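Local coordinates for protein GCN5-related N-acetyltransferase (Brucella melitensis biovar Abortus 2308, PDB 3TCV) that probably transfers acetyl groups from acetyl-CoA to amines, perhaps the N-terminal serine or alanine of proteins, as a member of the GNAT family, at residues 146-151 with 164-169. Sequence-based numbering, arbitrary orientation.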
ATOM      1  N   GLU B 146      -9.956 -11.039  21.526  1.00 19.27           N
ATOM      2  CA  GLU B 146     -11.281 -10.422  21.347  1.00 20.36           C
ATOM      3  C   GLU B 146     -11.206  -8.968  20.835  1.00 20.18           C
ATOM      4  O   GLU B 146     -12.093  -8.548  20.092  1.00 20.25           O
ATOM      5  CB  GLU B 146     -12.131 -10.531  22.622  1.00 21.29           C
ATOM      6  CG  GLU B 146     -13.583 -10.157  22.395  1.00 22.06           C
ATOM      7  CD  GLU B 146     -14.418 -10.318  23.658  1.00 23.96           C
ATOM      8  OE1 GLU B 146     -13.969  -9.894  24.743  1.00 24.46           O
ATOM      9  OE2 GLU B 146     -15.532 -10.861  23.560  1.00 25.74           O
ATOM     10  N   ALA B 147     -10.149  -8.222  21.197  1.00 19.75           N
ATOM     11  CA  ALA B 147      -9.933  -6.877  20.656  1.00 18.92           C
ATOM     12  C   ALA B 147      -9.829  -6.896  19.128  1.00 18.68           C
ATOM     13  O   ALA B 147     -10.406  -6.047  18.427  1.00 18.38           O
ATOM     14  CB  ALA B 147      -8.682  -6.265  21.245  1.00 18.29           C
ATOM     15  N   GLN B 148      -9.093  -7.878  18.626  1.00 18.60           N
ATOM     16  CA  GLN B 148      -8.932  -8.087  17.181  1.00 18.60           C
ATOM     17  C   GLN B 148     -10.290  -8.488  16.567  1.00 18.36           C
ATOM     18  O   GLN B 148     -10.736  -7.895  15.554  1.00 17.67           O
ATOM     19  CB  GLN B 148      -7.855  -9.162  16.932  1.00 18.69           C
ATOM     20  CG  GLN B 148      -7.203  -9.194  15.574  1.00 19.58           C
ATOM     21  CD  GLN B 148      -8.158  -9.354  14.408  1.00 19.50           C
ATOM     22  OE1 GLN B 148      -8.415  -8.404  13.724  1.00 20.58           O
ATOM     23  NE2 GLN B 148      -8.637 -10.555  14.160  1.00 20.40           N
ATOM     24  N   PHE B 149     -10.934  -9.480  17.204  1.00 18.33           N
ATOM     25  CA  PHE B 149     -12.209 -10.024  16.764  1.00 18.92           C
ATOM     26  C   PHE B 149     -13.259  -8.943  16.603  1.00 18.55           C
ATOM     27  O   PHE B 149     -13.988  -8.921  15.613  1.00 18.58           O
ATOM     28  CB  PHE B 149     -12.757 -11.069  17.753  1.00 19.60           C
ATOM     29  CG  PHE B 149     -14.084 -11.661  17.330  1.00 20.44           C
ATOM     30  CD1 PHE B 149     -14.167 -12.516  16.236  1.00 21.10           C
ATOM     31  CD2 PHE B 149     -15.255 -11.322  17.997  1.00 21.60           C
ATOM     32  CE1 PHE B 149     -15.397 -13.040  15.838  1.00 21.38           C
ATOM     33  CE2 PHE B 149     -16.486 -11.847  17.613  1.00 22.17           C
ATOM     34  CZ  PHE B 149     -16.555 -12.711  16.534  1.00 21.68           C
ATOM     35  N   LEU B 150     -13.377  -8.068  17.596  1.00 18.84           N
ATOM     36  CA  LEU B 150     -14.403  -7.035  17.544  1.00 18.99           C
ATOM     37  C   LEU B 150     -14.243  -6.089  16.338  1.00 18.98           C
ATOM     38  O   LEU B 150     -15.226  -5.692  15.732  1.00 19.79           O
ATOM     39  CB  LEU B 150     -14.461  -6.261  18.855  1.00 19.34           C
ATOM     40  CG  LEU B 150     -15.017  -7.006  20.076  1.00 20.03           C
ATOM     41  CD1 LEU B 150     -14.720  -6.194  21.333  1.00 19.89           C
ATOM     42  CD2 LEU B 150     -16.509  -7.338  19.938  1.00 20.79           C
ATOM     43  N   PHE B 151     -13.007  -5.730  15.986  1.00 18.35           N
ATOM     44  CA  PHE B 151     -12.769  -4.963  14.780  1.00 18.16           C
ATOM     45  C   PHE B 151     -13.133  -5.766  13.527  1.00 18.30           C
ATOM     46  O   PHE B 151     -13.773  -5.237  12.612  1.00 18.54           O
ATOM     47  CB  PHE B 151     -11.293  -4.560  14.684  1.00 17.70           C
ATOM     48  CG  PHE B 151     -10.946  -3.208  15.274  1.00 17.73           C
ATOM     49  CD1 PHE B 151     -11.831  -2.476  16.069  1.00 18.22           C
ATOM     50  CD2 PHE B 151      -9.663  -2.684  15.060  1.00 17.48           C
ATOM     51  CE1 PHE B 151     -11.449  -1.235  16.579  1.00 18.39           C
ATOM     52  CE2 PHE B 151      -9.285  -1.453  15.576  1.00 17.69           C
ATOM     53  CZ  PHE B 151     -10.187  -0.738  16.344  1.00 18.06           C
ATOM     54  N   TYR B 164      -9.461  -7.080   4.666  1.00 14.41           N
ATOM     55  CA  TYR B 164      -9.049  -6.624   6.005  1.00 14.32           C
ATOM     56  C   TYR B 164      -7.570  -6.968   6.171  1.00 14.21           C
ATOM     57  O   TYR B 164      -7.168  -8.124   6.010  1.00 13.95           O
ATOM     58  CB  TYR B 164      -9.916  -7.349   7.021  1.00 14.56           C
ATOM     59  CG  TYR B 164      -9.708  -7.034   8.480  1.00 14.87           C
ATOM     60  CD1 TYR B 164      -9.781  -5.737   8.961  1.00 15.35           C
ATOM     61  CD2 TYR B 164      -9.485  -8.052   9.393  1.00 15.10           C
ATOM     62  CE1 TYR B 164      -9.635  -5.491  10.316  1.00 15.77           C
ATOM     63  CE2 TYR B 164      -9.344  -7.816  10.748  1.00 15.31           C
ATOM     64  CZ  TYR B 164      -9.418  -6.520  11.202  1.00 15.38           C
ATOM     65  OH  TYR B 164      -9.282  -6.265  12.549  1.00 16.15           O
ATOM     66  N   GLU B 165      -6.749  -5.942   6.378  1.00 14.18           N
ATOM     67  CA  GLU B 165      -5.311  -6.101   6.270  1.00 14.38           C
ATOM     68  C   GLU B 165      -4.585  -6.075   7.599  1.00 14.09           C
ATOM     69  O   GLU B 165      -4.993  -5.365   8.541  1.00 14.33           O
ATOM     70  CB  GLU B 165      -4.715  -4.976   5.407  1.00 14.96           C
ATOM     71  CG  GLU B 165      -5.205  -4.906   3.978  1.00 15.24           C
ATOM     72  CD  GLU B 165      -4.802  -3.645   3.251  1.00 15.73           C
ATOM     73  OE1 GLU B 165      -4.565  -3.769   2.045  1.00 15.83           O
ATOM     74  OE2 GLU B 165      -4.766  -2.530   3.863  1.00 16.28           O
ATOM     75  N   TRP B 166      -3.451  -6.773   7.616  1.00 14.21           N
ATOM     76  CA  TRP B 166      -2.446  -6.730   8.684  1.00 14.60           C
ATOM     77  C   TRP B 166      -1.097  -6.517   8.035  1.00 14.70           C
ATOM     78  O   TRP B 166      -0.774  -7.158   7.051  1.00 14.54           O
ATOM     79  CB  TRP B 166      -2.458  -8.050   9.427  1.00 14.62           C
ATOM     80  CG  TRP B 166      -1.534  -8.169  10.613  1.00 14.64           C
ATOM     81  CD1 TRP B 166      -0.151  -8.299  10.624  1.00 14.55           C
ATOM     82  CD2 TRP B 166      -1.942  -8.288  12.020  1.00 14.68           C
ATOM     83  NE1 TRP B 166       0.316  -8.436  11.924  1.00 14.72           N
ATOM     84  CE2 TRP B 166      -0.717  -8.417  12.798  1.00 14.58           C
ATOM     85  CE3 TRP B 166      -3.163  -8.228  12.695  1.00 14.51           C
ATOM     86  CZ2 TRP B 166      -0.741  -8.528  14.194  1.00 14.69           C
ATOM     87  CZ3 TRP B 166      -3.163  -8.338  14.088  1.00 14.54           C
ATOM     88  CH2 TRP B 166      -1.983  -8.489  14.816  1.00 14.62           C
ATOM     89  N   GLU B 167      -0.313  -5.564   8.533  1.00 14.84           N
ATOM     90  CA  GLU B 167       1.067  -5.388   8.058  1.00 15.71           C
ATOM     91  C   GLU B 167       1.955  -5.173   9.270  1.00 15.89           C
ATOM     92  O   GLU B 167       1.538  -4.561  10.287  1.00 17.20           O
ATOM     93  CB  GLU B 167       1.214  -4.219   7.061  1.00 16.03           C
ATOM     94  CG  GLU B 167       0.492  -2.938   7.463  1.00 16.51           C
ATOM     95  CD  GLU B 167       1.095  -1.650   6.927  1.00 16.83           C
ATOM     96  OE1 GLU B 167       0.315  -0.660   6.820  1.00 17.65           O
ATOM     97  OE2 GLU B 167       2.317  -1.583   6.655  1.00 16.49           O
ATOM     98  N   CYS B 168       3.152  -5.700   9.176  1.00 16.11           N
ATOM     99  CA  CYS B 168       4.156  -5.560  10.209  1.00 16.57           C
ATOM    100  C   CYS B 168       5.555  -5.665   9.602  1.00 17.04           C
ATOM    101  O   CYS B 168       5.726  -6.053   8.451  1.00 16.75           O
ATOM    102  CB  CYS B 168       3.967  -6.662  11.277  1.00 16.05           C
ATOM    103  SG  CYS B 168       4.157  -8.361  10.671  1.00 16.36           S
ATOM    104  N   HIS B 169       6.556  -5.269  10.380  1.00 18.40           N
ATOM    105  CA  HIS B 169       7.943  -5.490  10.024  0.50 18.66           C
ATOM    106  C   HIS B 169       8.110  -6.963   9.790  1.00 19.23           C
ATOM    107  O   HIS B 169       7.649  -7.804  10.611  1.00 19.00           O
ATOM    108  CB  HIS B 169       8.830  -4.996  11.181  0.50 19.26           C
ATOM    109  CG  HIS B 169      10.254  -4.657  10.800  0.50 19.24           C
ATOM    110  ND1 HIS B 169      11.088  -5.544  10.252  0.50 20.15           N
ATOM    111  CD2 HIS B 169      10.991  -3.485  10.975  0.50 19.47           C
ATOM    112  CE1 HIS B 169      12.292  -4.973  10.052  0.50 20.23           C
ATOM    113  NE2 HIS B 169      12.233  -3.717  10.500  0.50 19.94           N
TER
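Q148 CG stands anti to the backbone N (chi1 -159°), and a bend at chi2 then turns the amide toward the strand; Y164 CG is likewise anti to its N, and the end of the tyrosine side chain meets that amide from the other direction. The phenol OH of Y164 donates a hydrogen bond to Q148 OE1, 2.6 Å long and nearly in line with the C=O bond (170° at the oxygen). OE1 lies at the edge of the tyrosine ring, in its plane, and also passes 3.2 Å from Y164 CE2. The amide is turned 35° from that ring. F151 supplies the second contact, its CB set 3.4 Å from Y164 OH, so the buried hydroxyl meets both an oxygen and a hydrocarbon of the helix. The F151 ring continues on to an edge-to-face contact with F101. Farther along the strand, the edge of the W166 indole reaches Q148, with CZ3 4.4 Å from Q148 CG, while W166 NE1 is hydrogen-bonded to S175 OG of helix 173-182. Across these long side chains the segment axes come no nearer than 11.8 Å. The contact packs helix 142-158 against strand 163-169, the second strand of a beta-alpha-beta crossover that starts from the parallel neighbour 126-134, within the mixed-sheet core of the GNAT acetyltransferase fold.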